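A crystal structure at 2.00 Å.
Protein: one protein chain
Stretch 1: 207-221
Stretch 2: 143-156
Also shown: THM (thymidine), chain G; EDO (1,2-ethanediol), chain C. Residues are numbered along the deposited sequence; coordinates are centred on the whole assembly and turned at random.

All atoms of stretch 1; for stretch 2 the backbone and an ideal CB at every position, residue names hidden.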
# COMPACT_ATOMS: atom_id res chain seq x y z
N ASP A 207 -15.68 7.29 10.06
CA ASP A 207 -16.89 6.87 10.77
C ASP A 207 -17.85 8.06 10.94
O ASP A 207 -17.41 9.18 11.18
CB ASP A 207 -16.46 6.34 12.14
CG ASP A 207 -15.78 4.96 12.10
OD1 ASP A 207 -15.95 4.26 11.11
OD2 ASP A 207 -15.17 4.57 13.13
N LEU A 208 -19.15 7.78 10.86
CA LEU A 208 -20.21 8.67 11.28
C LEU A 208 -21.19 7.93 12.18
O LEU A 208 -21.49 6.74 11.92
CB LEU A 208 -20.95 9.13 10.02
CG LEU A 208 -20.16 10.00 9.01
CD1 LEU A 208 -20.89 10.15 7.71
CD2 LEU A 208 -19.86 11.38 9.61
N THR A 209 -21.66 8.59 13.24
CA THR A 209 -22.61 7.95 14.15
C THR A 209 -24.03 7.93 13.56
O THR A 209 -24.47 8.90 12.98
CB THR A 209 -22.62 8.70 15.47
OG1 THR A 209 -21.29 8.76 15.89
CG2 THR A 209 -23.50 7.99 16.52
N LEU A 210 -24.74 6.81 13.72
CA LEU A 210 -26.12 6.69 13.37
C LEU A 210 -27.01 7.04 14.57
O LEU A 210 -27.12 6.23 15.51
CB LEU A 210 -26.39 5.27 12.86
CG LEU A 210 -25.52 4.79 11.68
CD1 LEU A 210 -25.62 3.27 11.46
CD2 LEU A 210 -25.93 5.57 10.45
N PHE A 211 -27.51 8.27 14.61
CA PHE A 211 -28.37 8.69 15.73
C PHE A 211 -29.82 8.53 15.37
O PHE A 211 -30.24 8.91 14.27
CB PHE A 211 -28.16 10.15 16.12
CG PHE A 211 -26.80 10.48 16.63
CD1 PHE A 211 -25.92 11.18 15.85
CD2 PHE A 211 -26.44 10.18 17.93
CE1 PHE A 211 -24.67 11.51 16.34
CE2 PHE A 211 -25.21 10.52 18.43
CZ PHE A 211 -24.31 11.22 17.64
N PRO A 212 -30.62 7.96 16.29
CA PRO A 212 -32.05 7.97 15.97
C PRO A 212 -32.64 9.38 16.03
O PRO A 212 -32.10 10.25 16.70
CB PRO A 212 -32.67 7.08 17.08
CG PRO A 212 -31.65 6.90 18.14
CD PRO A 212 -30.29 7.22 17.51
N ALA A 213 -33.76 9.58 15.37
CA ALA A 213 -34.50 10.85 15.39
C ALA A 213 -34.58 11.47 16.77
O ALA A 213 -34.37 12.68 16.88
CB ALA A 213 -35.90 10.65 14.79
N GLU A 214 -34.84 10.68 17.82
CA GLU A 214 -35.08 11.25 19.16
C GLU A 214 -33.86 12.00 19.65
O GLU A 214 -33.99 12.92 20.49
CB GLU A 214 -35.27 10.22 20.30
CG GLU A 214 -36.07 8.96 20.09
CD GLU A 214 -35.40 7.91 19.22
OE1 GLU A 214 -34.76 6.93 19.70
OE2 GLU A 214 -35.68 8.04 18.03
N ASP A 215 -32.67 11.50 19.29
CA ASP A 215 -31.43 12.07 19.83
C ASP A 215 -31.22 13.48 19.25
O ASP A 215 -30.70 14.38 19.93
CB ASP A 215 -30.23 11.22 19.43
CG ASP A 215 -30.07 9.99 20.30
OD1 ASP A 215 -30.99 9.80 21.12
OD2 ASP A 215 -29.03 9.29 20.20
N TYR A 216 -31.62 13.67 18.00
CA TYR A 216 -31.45 15.00 17.35
C TYR A 216 -32.44 16.01 17.95
O TYR A 216 -32.14 17.15 18.24
CB TYR A 216 -31.75 14.85 15.87
CG TYR A 216 -30.59 14.26 15.01
CD1 TYR A 216 -29.47 15.02 14.68
CD2 TYR A 216 -30.64 12.96 14.52
CE1 TYR A 216 -28.42 14.49 13.92
CE2 TYR A 216 -29.59 12.42 13.74
CZ TYR A 216 -28.50 13.22 13.43
OH TYR A 216 -27.50 12.72 12.65
N LEU A 217 -33.68 15.55 18.11
CA LEU A 217 -34.75 16.39 18.64
C LEU A 217 -34.39 16.78 20.07
O LEU A 217 -34.53 17.95 20.44
CB LEU A 217 -36.10 15.67 18.61
CG LEU A 217 -36.64 15.45 17.20
CD1 LEU A 217 -37.81 14.46 17.29
CD2 LEU A 217 -37.13 16.73 16.56
N ALA A 218 -33.89 15.81 20.83
CA ALA A 218 -33.47 16.01 22.21
C ALA A 218 -32.37 17.04 22.35
O ALA A 218 -32.38 17.87 23.28
CB ALA A 218 -33.00 14.71 22.85
N ALA A 219 -31.40 16.94 21.46
CA ALA A 219 -30.29 17.85 21.44
C ALA A 219 -30.78 19.27 21.22
O ALA A 219 -30.21 20.19 21.84
CB ALA A 219 -29.27 17.48 20.33
N LEU A 220 -31.75 19.43 20.33
CA LEU A 220 -32.39 20.74 20.05
C LEU A 220 -33.08 21.33 21.29
O LEU A 220 -32.80 22.46 21.68
CB LEU A 220 -33.35 20.65 18.88
CG LEU A 220 -32.61 20.56 17.55
CD1 LEU A 220 -33.51 20.09 16.45
CD2 LEU A 220 -32.03 21.89 17.10
N ALA A 221 -33.93 20.52 21.93
CA ALA A 221 -34.62 20.92 23.16
C ALA A 221 -33.67 21.28 24.29
O ALA A 221 -33.85 22.31 24.94
CB ALA A 221 -35.53 19.79 23.62
N UNK A 143 -32.99 30.52 13.78
CA UNK A 143 -33.27 29.18 13.22
C UNK A 143 -32.00 28.33 13.05
O UNK A 143 -31.01 28.74 12.42
CB UNK A 143 -33.97 29.32 11.87
N UNK A 144 -32.08 27.14 13.62
CA UNK A 144 -30.97 26.18 13.59
C UNK A 144 -31.43 25.05 12.67
O UNK A 144 -32.51 24.47 12.87
CB UNK A 144 -30.60 25.67 14.99
N UNK A 145 -30.68 24.84 11.60
CA UNK A 145 -31.01 23.81 10.59
C UNK A 145 -29.93 22.73 10.53
O UNK A 145 -28.77 22.96 10.16
CB UNK A 145 -31.18 24.45 9.21
N UNK A 146 -30.34 21.52 10.84
CA UNK A 146 -29.44 20.33 10.77
C UNK A 146 -29.92 19.36 9.70
O UNK A 146 -31.10 18.95 9.71
CB UNK A 146 -29.37 19.61 12.12
N UNK A 147 -29.04 19.13 8.73
CA UNK A 147 -29.19 18.09 7.74
C UNK A 147 -28.52 16.84 8.34
O UNK A 147 -27.29 16.72 8.32
CB UNK A 147 -28.58 18.49 6.40
N UNK A 148 -29.31 15.99 8.98
CA UNK A 148 -28.78 14.89 9.77
C UNK A 148 -28.15 13.83 8.88
O UNK A 148 -28.40 13.80 7.67
CB UNK A 148 -29.88 14.27 10.63
N UNK A 149 -27.29 13.02 9.46
CA UNK A 149 -26.86 11.77 8.78
C UNK A 149 -27.98 10.76 9.02
O UNK A 149 -29.00 11.08 9.72
CB UNK A 149 -25.52 11.25 9.30
N UNK A 150 -27.84 9.58 8.39
CA UNK A 150 -28.76 8.46 8.56
C UNK A 150 -28.89 7.97 9.99
O UNK A 150 -28.01 8.21 10.83
CB UNK A 150 -28.31 7.29 7.68
N UNK A 151 -30.04 7.34 10.27
CA UNK A 151 -30.35 6.76 11.58
C UNK A 151 -30.13 5.26 11.50
O UNK A 151 -30.07 4.70 10.41
CB UNK A 151 -31.78 7.08 12.01
N UNK A 152 -30.12 4.56 12.64
CA UNK A 152 -30.01 3.10 12.53
C UNK A 152 -31.04 2.50 11.61
O UNK A 152 -30.67 1.60 10.86
CB UNK A 152 -30.14 2.46 13.91
N UNK A 153 -32.29 3.01 11.65
CA UNK A 153 -33.39 2.51 10.80
C UNK A 153 -33.21 2.72 9.31
O UNK A 153 -33.50 1.83 8.48
CB UNK A 153 -34.70 3.18 11.22
N UNK A 154 -32.65 3.88 8.97
CA UNK A 154 -32.64 4.32 7.60
C UNK A 154 -31.31 4.08 6.89
O UNK A 154 -31.24 4.16 5.68
CB UNK A 154 -32.99 5.81 7.55
N UNK A 155 -30.24 3.79 7.62
CA UNK A 155 -28.98 3.49 6.95
C UNK A 155 -29.15 2.21 6.15
O UNK A 155 -29.71 1.24 6.66
CB UNK A 155 -27.83 3.36 7.95
N UNK A 156 -28.65 2.20 4.92
CA UNK A 156 -28.81 1.06 4.03
C UNK A 156 -27.47 0.39 3.89
O UNK A 156 -26.55 1.01 3.48
CB UNK A 156 -29.36 1.48 2.67
O5' THM G . -24.48 8.61 -0.25
C5' THM G . -24.29 7.19 -0.09
C4' THM G . -24.51 6.75 1.36
O4' THM G . -25.90 7.01 1.55
C3' THM G . -24.29 5.25 1.69
O3' THM G . -23.33 5.05 2.75
C2' THM G . -25.66 4.65 2.09
C1' THM G . -26.49 5.93 2.28
N1 THM G . -27.94 5.95 2.03
C2 THM G . -28.63 5.43 3.15
O2 THM G . -27.91 5.00 4.06
N3 THM G . -29.95 5.37 3.23
C4 THM G . -30.71 5.86 2.25
O4 THM G . -31.99 5.82 2.34
C5 THM G . -30.02 6.43 1.08
C5M THM G . -30.94 6.94 0.00
C6 THM G . -28.63 6.48 1.01
C1 EDO C . -11.45 5.20 12.39
O1 EDO C . -12.55 5.74 13.15
C2 EDO C . -10.62 4.10 13.10
O2 EDO C . -10.84 3.95 14.52

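Position 143 opens a strand running nearly antiparallel to helix 213-221, and its CB finds nothing of stretch 1 within reach. The extended backbone suits a beta-branched residue; it is Val143. At 144 the CB points toward the helix and lies 4.6 Å from Leu220 CD2, which favours an aliphatic side chain. Leu144 is found, its CD1 4.1 Å from Leu220 CD2. Position 145 points away, leaving its choice open, and holds Val145.

Position 146 again faces the helix, between Leu220 and the ring of Tyr216, so a branched apolar residue would fill the space. Ile146 touches both: CD1 lies 4.3 Å from Leu220 CD2 and CG2 4.3 Å from Tyr216 CE1. Position 147 turns away, and stretch 1 sets no preference; Asp147 is hydrogen-bonded elsewhere in the structure.

At 148 the ideal CB is only 3.3 Å from Tyr216 CZ, so a compact residue fits best, and phi of -70° permits proline. Pro148 lays CB over the tyrosine ring face, 3.8 Å from its centroid, in a CH-pi contact.

Position 149 points toward stretch 1, its CB 4.2 Å from Tyr216 OH and 5.0 Å from Leu208 CD1, a broad surface suited to a large apolar or aromatic group. Trp149 covers it: Leu208 CD1 sits over the five-membered ring, 3.8 Å from its centroid, while Leu210 CD2 lies 3.7 Å from Trp149 CD1. Trp149 N donates a hydrogen bond to Tyr216 OH (3.2 Å).

The CB of 150 points away but passes 4.0 Å from Leu210 CD2, and thymidine lies beyond; a flat aromatic could lay a face against the base. Trp150 does so. A water links Trp150 O (2.7 Å from the water O) to Thr209 O, Phe211 N and Tyr216 OH.

At 151 the CB is 3.3 Å from Phe211 O, an acceptor that invites a small donor such as serine or threonine. Ser151 OG donates to Phe211 O at 2.7 Å. Position 152, its CB 4.8 Å from Leu210 CB, tolerates several apolar residues, proline included; Pro152 brings CD to 3.8 Å from Leu210 CB.

Stretch 1 restricts neither 153 nor 154, so many side chains would suit; 154 could offer an acceptor to the backbone N of 151. They are Gly153 and Thr154, whose OG1 accepts from Ser151 N (3.0 Å) and whose O accepts from thymidine N3 (3.0 Å).

At 155 the CB lies 3.8 Å from Leu210 CD2, so an apolar residue suits; Phe155 supplies this contact. Position 156 is unconstrained by stretch 1: Leu156 N donates to thymidine O2 (3.0 Å).

Stretch 2 143-156: VLVIDPWWSPGTFL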
# COMPACT_ATOMS: atom_id res chain seq x y z
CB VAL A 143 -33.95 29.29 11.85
CG1 VAL A 143 -34.50 27.96 11.37
CG2 VAL A 143 -35.09 30.33 11.87
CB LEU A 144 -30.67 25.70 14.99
CG LEU A 144 -29.28 25.12 15.24
CD1 LEU A 144 -29.20 24.84 16.74
CD2 LEU A 144 -29.00 23.86 14.46
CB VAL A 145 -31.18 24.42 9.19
CG1 VAL A 145 -31.65 23.44 8.17
CG2 VAL A 145 -32.12 25.62 9.18
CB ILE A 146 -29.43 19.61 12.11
CG1 ILE A 146 -28.91 20.54 13.20
CG2 ILE A 146 -28.59 18.33 12.02
CD1 ILE A 146 -29.09 19.99 14.60
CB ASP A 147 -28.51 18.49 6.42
CG ASP A 147 -28.66 17.43 5.31
OD1 ASP A 147 -29.48 16.48 5.47
OD2 ASP A 147 -27.92 17.55 4.29
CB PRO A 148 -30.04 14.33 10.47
CG PRO A 148 -31.08 14.51 9.44
CD PRO A 148 -30.76 15.85 8.80
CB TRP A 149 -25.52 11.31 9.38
CG TRP A 149 -24.95 10.06 8.75
CD1 TRP A 149 -24.64 8.91 9.41
CD2 TRP A 149 -24.66 9.81 7.37
NE1 TRP A 149 -24.18 7.98 8.53
CE2 TRP A 149 -24.19 8.50 7.27
CE3 TRP A 149 -24.74 10.57 6.20
CZ2 TRP A 149 -23.81 7.92 6.05
CZ3 TRP A 149 -24.34 10.00 5.00
CH2 TRP A 149 -23.92 8.67 4.93
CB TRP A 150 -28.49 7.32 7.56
CG TRP A 150 -28.45 7.81 6.14
CD1 TRP A 150 -27.32 8.09 5.37
CD2 TRP A 150 -29.57 8.17 5.32
NE1 TRP A 150 -27.69 8.58 4.12
CE2 TRP A 150 -29.06 8.62 4.06
CE3 TRP A 150 -30.96 8.14 5.51
CZ2 TRP A 150 -29.91 9.06 3.03
CZ3 TRP A 150 -31.80 8.54 4.47
CH2 TRP A 150 -31.27 8.99 3.25
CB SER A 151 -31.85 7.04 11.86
OG SER A 151 -32.00 8.42 12.24
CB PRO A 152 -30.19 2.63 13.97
CG PRO A 152 -29.60 3.74 14.74
CD PRO A 152 -30.01 4.99 14.04
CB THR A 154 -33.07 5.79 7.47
OG1 THR A 154 -32.31 6.61 8.38
CG2 THR A 154 -34.59 5.94 7.83
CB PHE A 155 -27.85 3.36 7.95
CG PHE A 155 -26.53 3.02 7.32
CD1 PHE A 155 -25.81 4.00 6.62
CD2 PHE A 155 -26.06 1.73 7.33
CE1 PHE A 155 -24.62 3.68 5.98
CE2 PHE A 155 -24.84 1.42 6.73
CZ PHE A 155 -24.13 2.39 6.05
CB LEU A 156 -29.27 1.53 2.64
CG LEU A 156 -30.69 2.10 2.69
CD1 LEU A 156 -31.08 2.58 1.29
CD2 LEU A 156 -31.71 1.15 3.34
O HOH W 1 -27.00 10.18 12.43
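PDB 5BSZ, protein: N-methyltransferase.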